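Local coordinates for VMB-1 (Vibrio alginolyticus, PDB 6JV4), which is a zinc-dependent subclass B1 metallo-beta-lactamase that probably hydrolyses beta-lactam antibiotics to substituted beta-amino acids, at residues I25-K28 / G34-G37; Q59-L64 / I91-D96; K199-G204 / S212-T217. All coordinates share one frame; numbering follows the deposited sequence.

Contact 1: residues I25-K28 / G34-G37; sequences ISYK and GLIG
Tyr-27 and Leu-35 lie alongside each other, pointing the same way, and the Leu-35 branch CD2 lies 3.9 Å from CD1 of the Tyr-27 ring, with CE1 of that ring almost as near. Tyr-27 carries CG between its backbone N and carbonyl carbon (chi1 72°), which directs the ring to that methyl; the strand pairing itself puts Tyr-27 CB 3.3 Å from Ile-36 O. Beneath the side chains the backbones are joined by two bonds: Lys-28 N gives to Ile-36 O at 3.0 Å, and Ile-36 N gives to Lys-28 O at 2.9 Å, nearly straight at 172°. Together they make Lys-28 and Ile-36 a hydrogen-bonded antiparallel pair, while Tyr-27 and Gly-37 form the neighbouring non-hydrogen-bonded pair. This is the end of the beta hairpin of strands 21-30 and 36-45 next to its connecting loop, at the rim of the zinc site of the metallo-beta-lactamase fold. On the face opposite Tyr-27, Ile-36 folds CG1 over its own backbone (chi1 61°), 3.7 Å from Lys-28 O, and its side chain touches His-205, a ligand of the second zinc. Lys-28 leaves the hairpin as a nearly extended chain, whose NZ makes a salt bridge to Glu-85 and a hydrogen bond to Trp-56 O.

Contact 2: residues Q59-L64 / I91-D96; sequences QGTKQL and IPLLND
Leu-93 reaches across from helix 91-96 to touch Thr-61 and Lys-62 of helix 58-70, and its path accounts for most of the contact. CB leaves the backbone toward the other helix, and CG stands opposite the backbone N (chi1 174°), carrying the side chain outward to where it forks. Branch CD2 goes between two neighbours: Thr-61 CG2 lies 3.8 Å from Leu-93 CD2, and the methylene CG of Lys-62 is 3.9 Å from the same methyl. Further out, Leu-93 CD1 lies 4.2 Å from Lys-62 CE, so the extended aliphatic part of the lysine lies across both tips of the leucine. Thr-61 and Leu-93 overlap flank to flank, each pointing at the other's helix, and Thr-61 CG2 also comes within 4.3 Å of Leu-94 CD2. The hydroxyl of Thr-61 is turned to other work, bonding to Asp-90 and to the carbonyl of Thr-57, which leaves CG2 as the branch that meets the leucines. With the short axes 10.9 Å apart and crossing at -37°, the helices touch through side chains alone. Helix 58-70 links strands 48-52 and 74-79, and helix 91-96 precedes strand 100-104, an arrangement belonging to the helical layer outside the larger sheet of the alpha-beta/beta-alpha sandwich of metallo-beta-lactamases.

Contact 3: residues K199-G204 / S212-T217; sequences KLVVPG and SLLKHT
Apolar contacts join Val-201 and Pro-203 to Leu-213 and Leu-214. Val-201 points CG1 away from its amide nitrogen (chi1 176°) and toward the helix: Leu-214 runs obliquely across Val-201, its CD2 4.0 Å from Val-201 CG1, and Leu-213 CB lies 4.2 Å from the same methyl. Leu-213 passes alongside Val-201, the two pointing contrary ways, and sends CD2 on to the strand backbone, where this methyl rests 3.8 Å from Val-201 O. The same CD2 comes 3.9 Å from Pro-203 CD and nearly as close to Pro-203 CG. Leu-214 also touches Leu-159 and Ile-192, extending the apolar layer. Here helix 212-226 covers strand 200-203, an outermost strand of the five-stranded sheet, in the outer helical layer of the alpha-beta/beta-alpha sandwich; the short axes lie 9.1 Å apart, with directions 47° from one another. Just beyond the strand stands His-205, a ligand of the second zinc. Hydrogen bonds between the two segments are absent; those formed within 212-217 include two to Leu-213 O, from Thr-217 N and Thr-217 OG1, each at 3.0 Å and from opposite faces of the carbonyl plane. Outside the segments, Thr-217 OG1 accepts from Lys-166 N, and the Val-201 backbone bonds to Gly-209.

The three contacts step from surface to core. Contact 1 lies at the surface, contact 2 is partly buried and contact 3 is buried. Contacts 1 and 2 share the larger sheet, the first pairing two of its strands and the second joining helices of the layer outside it; contact 3 belongs to the smaller sheet and its helix. The chemistry follows: backbone bonds carry contact 1, whereas contacts 2 and 3 rest on methyls and methylenes. Contacts 1 and 3 approach within about 4 Å at their nearest atoms; contact 1 borders the zinc site through Ile-36, while contact 3 ends just before the zinc ligand His-205. Contacts 2 and 3 lie on opposite sides of the chain's centre, with centres 27 Å apart.

Contact 1: residues I25-K28 / G34-G37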
loop_
_atom_site.group_PDB
_atom_site.type_symbol
_atom_site.label_atom_id
_atom_site.label_comp_id
_atom_site.label_asym_id
_atom_site.label_seq_id
_atom_site.Cartn_x
_atom_site.Cartn_y
_atom_site.Cartn_z
ATOM N N ILE A 25 7.649 -6.396 5.240
ATOM C CA ILE A 25 7.245 -5.868 6.553
ATOM C C ILE A 25 8.406 -5.044 7.115
ATOM O O ILE A 25 9.571 -5.484 7.032
ATOM C CB ILE A 25 6.829 -6.977 7.521
ATOM C CG1 ILE A 25 5.799 -7.909 6.872
ATOM C CG2 ILE A 25 6.305 -6.362 8.809
ATOM C CD1 ILE A 25 5.447 -9.093 7.698
ATOM N N SER A 26 8.089 -3.869 7.625
ATOM C CA SER A 26 9.085 -3.001 8.283
ATOM C C SER A 26 8.397 -2.326 9.451
ATOM O O SER A 26 7.239 -2.641 9.720
ATOM C CB SER A 26 9.767 -2.085 7.315
ATOM O OG SER A 26 8.896 -1.499 6.392
ATOM N N TYR A 27 9.094 -1.483 10.215
ATOM C CA TYR A 27 8.451 -0.793 11.337
ATOM C C TYR A 27 9.177 0.511 11.607
ATOM O O TYR A 27 10.331 0.673 11.170
ATOM C CB TYR A 27 8.384 -1.695 12.557
ATOM C CG TYR A 27 9.703 -1.921 13.223
ATOM C CD1 TYR A 27 10.209 -1.009 14.145
ATOM C CD2 TYR A 27 10.470 -3.042 12.924
ATOM C CE1 TYR A 27 11.432 -1.224 14.769
ATOM C CE2 TYR A 27 11.699 -3.254 13.524
ATOM C CZ TYR A 27 12.178 -2.347 14.463
ATOM O OH TYR A 27 13.387 -2.538 15.086
ATOM N N LYS A 28 8.489 1.419 12.280
ATOM C CA LYS A 28 9.092 2.700 12.718
ATOM C C LYS A 28 8.309 3.181 13.915
ATOM O O LYS A 28 7.148 2.842 14.016
ATOM C CB LYS A 28 9.047 3.791 11.644
ATOM C CG LYS A 28 10.163 3.760 10.614
ATOM C CD LYS A 28 10.426 5.037 9.789
ATOM C CE LYS A 28 11.647 4.789 8.910
ATOM N NZ LYS A 28 11.750 5.661 7.714
ATOM N N GLY A 34 3.654 5.363 18.823
ATOM C CA GLY A 34 4.774 4.484 19.170
ATOM C C GLY A 34 5.220 3.610 18.001
ATOM O O GLY A 34 5.074 4.030 16.871
ATOM N N LEU A 35 5.739 2.421 18.289
ATOM C CA LEU A 35 6.252 1.511 17.231
ATOM C C LEU A 35 5.059 0.950 16.450
ATOM O O LEU A 35 4.113 0.381 17.053
ATOM C CB LEU A 35 7.064 0.388 17.869
ATOM C CG LEU A 35 8.444 0.766 18.382
ATOM C CD1 LEU A 35 8.960 -0.383 19.223
ATOM C CD2 LEU A 35 9.375 1.102 17.268
ATOM N N ILE A 36 5.099 1.112 15.142
ATOM C CA ILE A 36 4.036 0.513 14.282
ATOM C C ILE A 36 4.687 -0.216 13.108
ATOM O O ILE A 36 5.711 0.227 12.594
ATOM C CB ILE A 36 2.996 1.555 13.855
ATOM C CG1 ILE A 36 3.614 2.681 13.049
ATOM C CG2 ILE A 36 2.227 2.064 15.075
ATOM C CD1 ILE A 36 2.600 3.649 12.427
ATOM N N GLY A 37 4.083 -1.355 12.758
ATOM C CA GLY A 37 4.519 -2.226 11.672
ATOM C C GLY A 37 3.877 -1.739 10.372
ATOM O O GLY A 37 2.797 -1.170 10.436
#

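Contact 2: residues Q59-L64 / I91-D96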
loop_
_atom_site.group_PDB
_atom_site.type_symbol
_atom_site.label_atom_id
_atom_site.label_comp_id
_atom_site.label_asym_id
_atom_site.label_seq_id
_atom_site.Cartn_x
_atom_site.Cartn_y
_atom_site.Cartn_z
ATOM N N GLN A 59 17.375 1.095 3.709
ATOM C CA GLN A 59 18.139 -0.163 3.885
ATOM C C GLN A 59 17.198 -1.341 3.573
ATOM O O GLN A 59 17.598 -2.272 2.872
ATOM C CB GLN A 59 18.812 -0.202 5.257
ATOM C CG GLN A 59 19.892 0.874 5.411
ATOM C CD GLN A 59 21.020 0.720 4.399
ATOM O OE1 GLN A 59 21.509 -0.392 4.158
ATOM N NE2 GLN A 59 21.425 1.821 3.771
ATOM N N GLY A 60 15.968 -1.301 4.065
ATOM C CA GLY A 60 15.008 -2.391 3.796
ATOM C C GLY A 60 14.708 -2.490 2.307
ATOM O O GLY A 60 14.596 -3.622 1.829
ATOM N N THR A 61 14.531 -1.374 1.591
ATOM C CA THR A 61 14.251 -1.407 0.132
ATOM C C THR A 61 15.447 -2.035 -0.608
ATOM O O THR A 61 15.272 -2.928 -1.484
ATOM C CB THR A 61 13.883 -0.030 -0.413
ATOM O OG1 THR A 61 12.775 0.462 0.363
ATOM C CG2 THR A 61 13.580 -0.076 -1.886
ATOM N N LYS A 62 16.656 -1.648 -0.223
ATOM C CA LYS A 62 17.858 -2.240 -0.867
ATOM C C LYS A 62 17.907 -3.741 -0.570
ATOM O O LYS A 62 18.183 -4.538 -1.505
ATOM C CB LYS A 62 19.119 -1.543 -0.354
ATOM C CG LYS A 62 19.295 -0.150 -0.908
ATOM C CD LYS A 62 20.563 0.529 -0.430
ATOM C CE LYS A 62 20.706 1.890 -1.063
ATOM N NZ LYS A 62 22.030 2.489 -0.775
ATOM N N GLN A 63 17.592 -4.149 0.661
ATOM C CA GLN A 63 17.593 -5.586 1.044
ATOM C C GLN A 63 16.508 -6.330 0.249
ATOM O O GLN A 63 16.748 -7.486 -0.201
ATOM C CB GLN A 63 17.380 -5.753 2.537
ATOM C CG GLN A 63 18.570 -5.252 3.360
ATOM C CD GLN A 63 18.151 -4.957 4.781
ATOM O OE1 GLN A 63 17.036 -5.251 5.193
ATOM N NE2 GLN A 63 19.056 -4.386 5.580
ATOM N N LEU A 64 15.359 -5.675 0.046
ATOM C CA LEU A 64 14.254 -6.318 -0.704
ATOM C C LEU A 64 14.694 -6.521 -2.162
ATOM O O LEU A 64 14.419 -7.611 -2.716
ATOM C CB LEU A 64 12.996 -5.452 -0.631
ATOM C CG LEU A 64 11.771 -6.070 -1.310
ATOM C CD1 LEU A 64 11.468 -7.456 -0.762
ATOM C CD2 LEU A 64 10.561 -5.147 -1.179
ATOM N N ILE A 91 10.849 6.146 -3.735
ATOM C CA ILE A 91 10.750 6.534 -5.168
ATOM C C ILE A 91 12.121 6.977 -5.706
ATOM O O ILE A 91 12.487 6.575 -6.823
ATOM C CB ILE A 91 9.640 7.569 -5.345
ATOM C CG1 ILE A 91 8.257 6.902 -5.264
ATOM C CG2 ILE A 91 9.798 8.322 -6.631
ATOM C CD1 ILE A 91 7.152 7.897 -5.411
ATOM N N PRO A 92 12.901 7.850 -5.008
ATOM C CA PRO A 92 14.159 8.319 -5.566
ATOM C C PRO A 92 15.101 7.157 -5.864
ATOM O O PRO A 92 15.672 7.127 -6.966
ATOM C CB PRO A 92 14.693 9.278 -4.491
ATOM C CG PRO A 92 13.430 9.778 -3.806
ATOM C CD PRO A 92 12.551 8.547 -3.760
ATOM N N LEU A 93 15.262 6.229 -4.921
ATOM C CA LEU A 93 16.126 5.046 -5.116
ATOM C C LEU A 93 15.638 4.272 -6.332
ATOM O O LEU A 93 16.484 3.876 -7.156
ATOM C CB LEU A 93 16.126 4.158 -3.872
ATOM C CG LEU A 93 16.883 2.851 -4.038
ATOM C CD1 LEU A 93 18.385 3.122 -4.285
ATOM C CD2 LEU A 93 16.678 1.951 -2.853
ATOM N N LEU A 94 14.327 3.988 -6.429
ATOM C CA LEU A 94 13.861 3.148 -7.559
ATOM C C LEU A 94 14.079 3.899 -8.871
ATOM O O LEU A 94 14.521 3.259 -9.874
ATOM C CB LEU A 94 12.389 2.782 -7.360
ATOM C CG LEU A 94 12.070 1.939 -6.134
ATOM C CD1 LEU A 94 10.575 1.658 -6.033
ATOM C CD2 LEU A 94 12.814 0.637 -6.099
ATOM N N ASN A 95 13.837 5.198 -8.884
ATOM C CA ASN A 95 14.003 6.010 -10.116
ATOM C C ASN A 95 15.497 5.986 -10.505
ATOM O O ASN A 95 15.792 5.786 -11.706
ATOM C CB ASN A 95 13.441 7.410 -9.929
ATOM C CG ASN A 95 11.923 7.484 -10.026
ATOM O OD1 ASN A 95 11.246 6.489 -10.364
ATOM N ND2 ASN A 95 11.393 8.645 -9.652
ATOM N N ASP A 96 16.378 6.100 -9.524
ATOM C CA ASP A 96 17.856 5.999 -9.728
ATOM C C ASP A 96 18.270 4.652 -10.313
ATOM O O ASP A 96 19.185 4.696 -11.158
ATOM C CB ASP A 96 18.620 6.262 -8.441
ATOM C CG ASP A 96 18.676 7.720 -8.079
ATOM O OD1 ASP A 96 18.326 8.537 -8.941
ATOM O OD2 ASP A 96 19.075 8.020 -6.943
#

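Contact 3: residues K199-G204 / S212-T217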
loop_
_atom_site.group_PDB
_atom_site.type_symbol
_atom_site.label_atom_id
_atom_site.label_comp_id
_atom_site.label_asym_id
_atom_site.label_seq_id
_atom_site.Cartn_x
_atom_site.Cartn_y
_atom_site.Cartn_z
ATOM N N LYS A 199 -10.581 -12.301 -0.073
ATOM C CA LYS A 199 -10.270 -13.371 0.903
ATOM C C LYS A 199 -9.299 -12.872 1.953
ATOM O O LYS A 199 -9.401 -13.335 3.098
ATOM C CB LYS A 199 -9.754 -14.605 0.178
ATOM C CG LYS A 199 -10.836 -15.235 -0.688
ATOM C CD LYS A 199 -12.090 -15.677 0.088
ATOM C CE LYS A 199 -13.072 -16.473 -0.765
ATOM N NZ LYS A 199 -13.857 -15.589 -1.658
ATOM N N LEU A 200 -8.370 -12.010 1.570
ATOM C CA LEU A 200 -7.333 -11.496 2.490
ATOM C C LEU A 200 -7.278 -10.007 2.224
ATOM O O LEU A 200 -7.303 -9.638 1.054
ATOM C CB LEU A 200 -5.994 -12.143 2.154
ATOM C CG LEU A 200 -4.842 -11.879 3.126
ATOM C CD1 LEU A 200 -5.131 -12.444 4.502
ATOM C CD2 LEU A 200 -3.590 -12.521 2.556
ATOM N N VAL A 201 -7.330 -9.231 3.275
ATOM C CA VAL A 201 -7.181 -7.767 3.196
ATOM C C VAL A 201 -5.919 -7.389 3.974
ATOM O O VAL A 201 -5.746 -7.837 5.131
ATOM C CB VAL A 201 -8.425 -7.067 3.763
ATOM C CG1 VAL A 201 -8.214 -5.556 3.772
ATOM C CG2 VAL A 201 -9.676 -7.461 3.007
ATOM N N VAL A 202 -4.983 -6.740 3.285
ATOM C CA VAL A 202 -3.714 -6.325 3.915
ATOM C C VAL A 202 -3.833 -4.856 4.286
ATOM O O VAL A 202 -3.915 -4.016 3.379
ATOM C CB VAL A 202 -2.526 -6.582 2.968
ATOM C CG1 VAL A 202 -1.237 -6.151 3.621
ATOM C CG2 VAL A 202 -2.455 -8.038 2.525
ATOM N N PRO A 203 -3.862 -4.513 5.588
ATOM C CA PRO A 203 -3.832 -3.129 6.008
ATOM C C PRO A 203 -2.402 -2.606 5.928
ATOM O O PRO A 203 -1.447 -3.356 5.919
ATOM C CB PRO A 203 -4.359 -3.174 7.419
ATOM C CG PRO A 203 -3.751 -4.471 7.951
ATOM C CD PRO A 203 -3.810 -5.414 6.767
ATOM N N GLY A 204 -2.298 -1.278 5.830
ATOM C CA GLY A 204 -0.992 -0.608 5.801
ATOM C C GLY A 204 -0.186 -0.864 7.052
ATOM O O GLY A 204 1.074 -0.902 6.963
ATOM N N SER A 212 -13.705 -8.218 6.965
ATOM C CA SER A 212 -14.185 -7.460 8.139
ATOM C C SER A 212 -13.297 -6.239 8.382
ATOM O O SER A 212 -13.790 -5.265 8.957
ATOM C CB SER A 212 -14.337 -8.306 9.363
ATOM O OG SER A 212 -13.110 -8.670 9.911
ATOM N N LEU A 213 -12.035 -6.231 7.922
ATOM C CA LEU A 213 -11.191 -5.038 8.154
ATOM C C LEU A 213 -11.827 -3.838 7.462
ATOM O O LEU A 213 -11.683 -2.724 7.956
ATOM C CB LEU A 213 -9.754 -5.233 7.660
ATOM C CG LEU A 213 -8.797 -5.950 8.622
ATOM C CD1 LEU A 213 -9.286 -7.326 9.033
ATOM C CD2 LEU A 213 -7.410 -6.030 8.007
ATOM N N LEU A 214 -12.451 -4.027 6.319
ATOM C CA LEU A 214 -13.077 -2.912 5.595
ATOM C C LEU A 214 -14.225 -2.336 6.432
ATOM O O LEU A 214 -14.385 -1.130 6.513
ATOM C CB LEU A 214 -13.601 -3.399 4.251
ATOM C CG LEU A 214 -12.611 -4.047 3.293
ATOM C CD1 LEU A 214 -13.347 -4.409 2.028
ATOM C CD2 LEU A 214 -11.393 -3.178 3.036
ATOM N N LYS A 215 -15.070 -3.234 6.950
ATOM C CA LYS A 215 -16.258 -2.840 7.754
ATOM C C LYS A 215 -15.790 -2.168 9.047
ATOM O O LYS A 215 -16.429 -1.184 9.469
ATOM C CB LYS A 215 -17.128 -4.066 8.055
ATOM C CG LYS A 215 -17.948 -4.586 6.882
ATOM C CD LYS A 215 -17.101 -5.027 5.707
ATOM C CE LYS A 215 -17.923 -5.540 4.543
ATOM N NZ LYS A 215 -18.519 -6.866 4.833
ATOM N N HIS A 216 -14.715 -2.690 9.641
ATOM C CA HIS A 216 -14.170 -2.124 10.896
ATOM C C HIS A 216 -13.709 -0.692 10.631
ATOM O O HIS A 216 -14.000 0.193 11.424
ATOM C CB HIS A 216 -13.051 -3.024 11.434
ATOM C CG HIS A 216 -12.481 -2.504 12.706
ATOM N ND1 HIS A 216 -13.273 -2.282 13.858
ATOM C CD2 HIS A 216 -11.265 -1.989 12.976
ATOM C CE1 HIS A 216 -12.488 -1.782 14.817
ATOM N NE2 HIS A 216 -11.266 -1.575 14.276
ATOM N N THR A 217 -12.910 -0.504 9.591
ATOM C CA THR A 217 -12.372 0.820 9.228
ATOM C C THR A 217 -13.518 1.800 8.943
ATOM O O THR A 217 -13.473 2.964 9.422
ATOM C CB THR A 217 -11.428 0.732 8.027
ATOM O OG1 THR A 217 -10.353 -0.098 8.464
ATOM C CG2 THR A 217 -10.930 2.099 7.618
#